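Local atomic coordinates of phosphopantothenoylcysteine decarboxylase (Cryptococcus neoformans, PDB entry 6EOA), a protein that binds flavin mononucleotide and probably decarboxylates phosphopantothenoylcysteine on the route to coenzyme A. Residues G197-G205 with G217-L228. Numbering follows the deposited sequence.
Sequences GYLVSGPQG and GKMTDWRDIVSL
S201 meets T220 hydroxyl to hydroxyl, OG to OG1 at 2.7 Å, a hydrogen bond in which either oxygen may be the donor. S201 sits at the centre of an inverse gamma turn just past strand 199-200; its OG, swung opposite the backbone N (chi1 -178°), also touches CD1 of L228 from the helix, at 3.7 Å. Beyond the turn, P203 rests CB and CG against the backbone of G217 and K218, with CB 3.2 Å from the carbonyl O of K218. That same oxygen takes the N-H of Q204, N to O 2.7 Å. Strand 199-200 is the last in the order of a parallel, Rossmann-like flavoprotein sheet, and these bonds tie the chain that leaves it to the lead-in of helix 222-237, whose N-cap is D221. M219, in that lead-in, points away from 197-205, and its side chain touches A174 of the FMN site. Q204 binds through both backbone and side chain. Its O accepts from G217 N at 3.3 Å. The amide, carried on an extended chain, gives NE2 to the M219 carbonyl O at 2.9 Å. This last bond is bent, 133° at the hydrogen, and the oxygen lies 32° out of the amide plane. The aliphatic part of K218 runs beside the Q204 chain, both pointing the same way, with CG of K218 4.1 Å from NE2 of Q204.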
loop_
_atom_site.group_PDB
_atom_site.type_symbol
_atom_site.label_atom_id
_atom_site.label_comp_id
_atom_site.label_asym_id
_atom_site.label_seq_id
_atom_site.Cartn_x
_atom_site.Cartn_y
_atom_site.Cartn_z
ATOM N N GLY A 197 3.429 -21.915 0.361
ATOM C CA GLY A 197 4.127 -22.970 -0.350
ATOM C C GLY A 197 5.098 -22.456 -1.395
ATOM O O GLY A 197 5.515 -23.202 -2.277
ATOM N N TYR A 198 5.458 -21.180 -1.306
ATOM C CA TYR A 198 6.437 -20.617 -2.231
ATOM C C TYR A 198 7.832 -21.160 -1.918
ATOM O O TYR A 198 8.166 -21.405 -0.759
ATOM C CB TYR A 198 6.464 -19.084 -2.168
ATOM C CG TYR A 198 5.212 -18.366 -2.642
ATOM C CD1 TYR A 198 4.054 -19.064 -2.968
ATOM C CD2 TYR A 198 5.199 -16.979 -2.768
ATOM C CE1 TYR A 198 2.916 -18.400 -3.397
ATOM C CE2 TYR A 198 4.067 -16.307 -3.199
ATOM C CZ TYR A 198 2.929 -17.023 -3.512
ATOM O OH TYR A 198 1.802 -16.363 -3.944
ATOM N N LEU A 199 8.641 -21.342 -2.956
ATOM C CA LEU A 199 10.028 -21.754 -2.777
ATOM C C LEU A 199 10.933 -20.534 -2.704
ATOM O O LEU A 199 10.830 -19.626 -3.530
ATOM C CB LEU A 199 10.471 -22.671 -3.914
ATOM C CG LEU A 199 9.840 -24.057 -3.952
ATOM C CD1 LEU A 199 10.389 -24.832 -5.132
ATOM C CD2 LEU A 199 10.094 -24.804 -2.651
ATOM N N VAL A 200 11.818 -20.511 -1.716
ATOM C CA VAL A 200 12.699 -19.367 -1.537
ATOM C C VAL A 200 14.126 -19.698 -1.927
ATOM O O VAL A 200 14.813 -20.445 -1.233
ATOM C CB VAL A 200 12.695 -18.859 -0.079
ATOM C CG1 VAL A 200 13.597 -17.636 0.061
ATOM C CG2 VAL A 200 11.284 -18.535 0.365
ATOM N N SER A 201 14.568 -19.150 -3.052
ATOM C CA SER A 201 15.989 -19.156 -3.369
ATOM C C SER A 201 16.626 -18.028 -2.573
ATOM O O SER A 201 16.896 -16.951 -3.110
ATOM C CB SER A 201 16.230 -18.983 -4.867
ATOM O OG SER A 201 17.611 -19.029 -5.166
ATOM N N GLY A 202 16.828 -18.284 -1.279
ATOM C CA GLY A 202 17.302 -17.286 -0.336
ATOM C C GLY A 202 18.538 -16.583 -0.843
ATOM O O GLY A 202 19.287 -17.149 -1.643
ATOM N N PRO A 203 18.759 -15.343 -0.384
ATOM C CA PRO A 203 19.859 -14.525 -0.901
ATOM C C PRO A 203 21.219 -15.126 -0.576
ATOM O O PRO A 203 21.313 -16.000 0.289
ATOM C CB PRO A 203 19.667 -13.190 -0.178
ATOM C CG PRO A 203 19.001 -13.562 1.099
ATOM C CD PRO A 203 18.084 -14.703 0.757
ATOM N N GLN A 204 22.255 -14.670 -1.273
ATOM C CA GLN A 204 23.615 -15.087 -0.965
ATOM C C GLN A 204 23.982 -14.615 0.437
ATOM O O GLN A 204 23.605 -13.516 0.848
ATOM C CB GLN A 204 24.601 -14.532 -1.996
ATOM C CG GLN A 204 24.260 -14.881 -3.440
ATOM C CD GLN A 204 25.294 -14.361 -4.424
ATOM O OE1 GLN A 204 26.466 -14.203 -4.083
ATOM N NE2 GLN A 204 24.863 -14.091 -5.652
ATOM N N GLY A 205 24.706 -15.453 1.172
ATOM C CA GLY A 205 25.105 -15.133 2.531
ATOM C C GLY A 205 26.400 -14.344 2.600
ATOM O O GLY A 205 26.662 -13.483 1.760
ATOM N N GLY A 217 21.961 -10.779 1.614
ATOM C CA GLY A 217 20.909 -9.985 1.007
ATOM C C GLY A 217 20.988 -9.919 -0.506
ATOM O O GLY A 217 19.991 -9.631 -1.173
ATOM N N LYS A 218 22.173 -10.178 -1.049
ATOM C CA LYS A 218 22.371 -10.171 -2.493
ATOM C C LYS A 218 21.591 -11.309 -3.135
ATOM O O LYS A 218 21.588 -12.429 -2.629
ATOM C CB LYS A 218 23.861 -10.282 -2.836
ATOM C CG LYS A 218 24.167 -10.324 -4.327
ATOM C CD LYS A 218 25.618 -9.942 -4.603
ATOM C CE LYS A 218 25.759 -9.253 -5.951
ATOM N NZ LYS A 218 26.524 -7.979 -5.833
ATOM N N MET A 219 20.920 -11.012 -4.243
ATOM C CA MET A 219 20.117 -12.006 -4.940
ATOM C C MET A 219 20.958 -13.198 -5.378
ATOM O O MET A 219 22.151 -13.059 -5.664
ATOM C CB MET A 219 19.438 -11.385 -6.160
ATOM C CG MET A 219 18.374 -12.269 -6.797
ATOM S SD MET A 219 17.684 -11.551 -8.298
ATOM C CE MET A 219 19.156 -11.445 -9.316
ATOM N N THR A 220 20.334 -14.369 -5.400
ATOM C CA THR A 220 20.927 -15.536 -6.031
ATOM C C THR A 220 21.386 -15.130 -7.422
ATOM O O THR A 220 20.649 -14.446 -8.138
ATOM C CB THR A 220 19.928 -16.697 -6.126
ATOM O OG1 THR A 220 19.351 -16.945 -4.837
ATOM C CG2 THR A 220 20.609 -17.956 -6.644
ATOM N N ASP A 221 22.604 -15.515 -7.794
ATOM C CA ASP A 221 23.153 -15.122 -9.087
ATOM C C ASP A 221 22.192 -15.504 -10.211
ATOM O O ASP A 221 21.622 -16.593 -10.201
ATOM C CB ASP A 221 24.525 -15.755 -9.315
ATOM C CG ASP A 221 25.221 -15.194 -10.537
ATOM O OD1 ASP A 221 25.829 -14.106 -10.428
ATOM O OD2 ASP A 221 25.158 -15.837 -11.605
ATOM N N TRP A 222 22.001 -14.595 -11.162
ATOM C CA TRP A 222 20.975 -14.770 -12.182
ATOM C C TRP A 222 21.190 -16.037 -13.011
ATOM O O TRP A 222 20.230 -16.646 -13.485
ATOM C CB TRP A 222 20.910 -13.542 -13.095
ATOM C CG TRP A 222 22.094 -13.359 -13.998
ATOM C CD1 TRP A 222 23.221 -12.635 -13.739
ATOM C CD2 TRP A 222 22.258 -13.897 -15.315
ATOM N NE1 TRP A 222 24.079 -12.695 -14.810
ATOM C CE2 TRP A 222 23.512 -13.465 -15.791
ATOM C CE3 TRP A 222 21.466 -14.706 -16.138
ATOM C CZ2 TRP A 222 23.995 -13.814 -17.051
ATOM C CZ3 TRP A 222 21.948 -15.052 -17.389
ATOM C CH2 TRP A 222 23.201 -14.606 -17.832
ATOM N N ARG A 223 22.444 -16.443 -13.173
ATOM C CA ARG A 223 22.743 -17.678 -13.891
ATOM C C ARG A 223 22.255 -18.880 -13.090
ATOM O O ARG A 223 21.796 -19.872 -13.654
ATOM C CB ARG A 223 24.240 -17.794 -14.176
ATOM C CG ARG A 223 24.767 -16.699 -15.080
ATOM C CD ARG A 223 26.283 -16.706 -15.142
ATOM N NE ARG A 223 26.805 -15.365 -15.387
ATOM C CZ ARG A 223 27.199 -14.531 -14.428
ATOM N NH1 ARG A 223 27.140 -14.904 -13.155
ATOM N NH2 ARG A 223 27.659 -13.326 -14.742
ATOM N N ASP A 224 22.354 -18.783 -11.769
ATOM C CA ASP A 224 21.841 -19.835 -10.906
ATOM C C ASP A 224 20.322 -19.877 -10.996
ATOM O O ASP A 224 19.732 -20.954 -11.039
ATOM C CB ASP A 224 22.301 -19.626 -9.464
ATOM C CG ASP A 224 23.804 -19.773 -9.308
ATOM O OD1 ASP A 224 24.420 -20.482 -10.134
ATOM O OD2 ASP A 224 24.370 -19.182 -8.364
ATOM N N ILE A 225 19.699 -18.702 -11.045
ATOM C CA ILE A 225 18.252 -18.599 -11.228
ATOM C C ILE A 225 17.790 -19.331 -12.479
ATOM O O ILE A 225 16.823 -20.092 -12.443
ATOM C CB ILE A 225 17.790 -17.134 -11.339
ATOM C CG1 ILE A 225 18.325 -16.313 -10.169
ATOM C CG2 ILE A 225 16.270 -17.059 -11.394
ATOM C CD1 ILE A 225 17.750 -16.729 -8.861
ATOM N N VAL A 226 18.487 -19.086 -13.585
ATOM C CA VAL A 226 18.127 -19.677 -14.868
ATOM C C VAL A 226 18.215 -21.200 -14.816
ATOM O O VAL A 226 17.325 -21.894 -15.309
ATOM C CB VAL A 226 19.026 -19.150 -16.007
ATOM C CG1 VAL A 226 18.771 -19.919 -17.296
ATOM C CG2 VAL A 226 18.792 -17.667 -16.224
ATOM N N SER A 227 19.276 -21.717 -14.204
ATOM C CA SER A 227 19.469 -23.161 -14.133
ATOM C C SER A 227 18.488 -23.793 -13.145
ATOM O O SER A 227 18.124 -24.961 -13.290
ATOM C CB SER A 227 20.913 -23.511 -13.752
ATOM O OG SER A 227 21.116 -23.440 -12.352
ATOM N N LEU A 228 18.064 -23.029 -12.141
ATOM C CA LEU A 228 16.983 -23.483 -11.272
ATOM C C LEU A 228 15.722 -23.634 -12.109
ATOM O O LEU A 228 15.004 -24.628 -11.999
ATOM C CB LEU A 228 16.732 -22.511 -10.115
ATOM C CG LEU A 228 17.819 -22.333 -9.048
ATOM C CD1 LEU A 228 17.273 -21.551 -7.856
ATOM C CD2 LEU A 228 18.404 -23.669 -8.606
#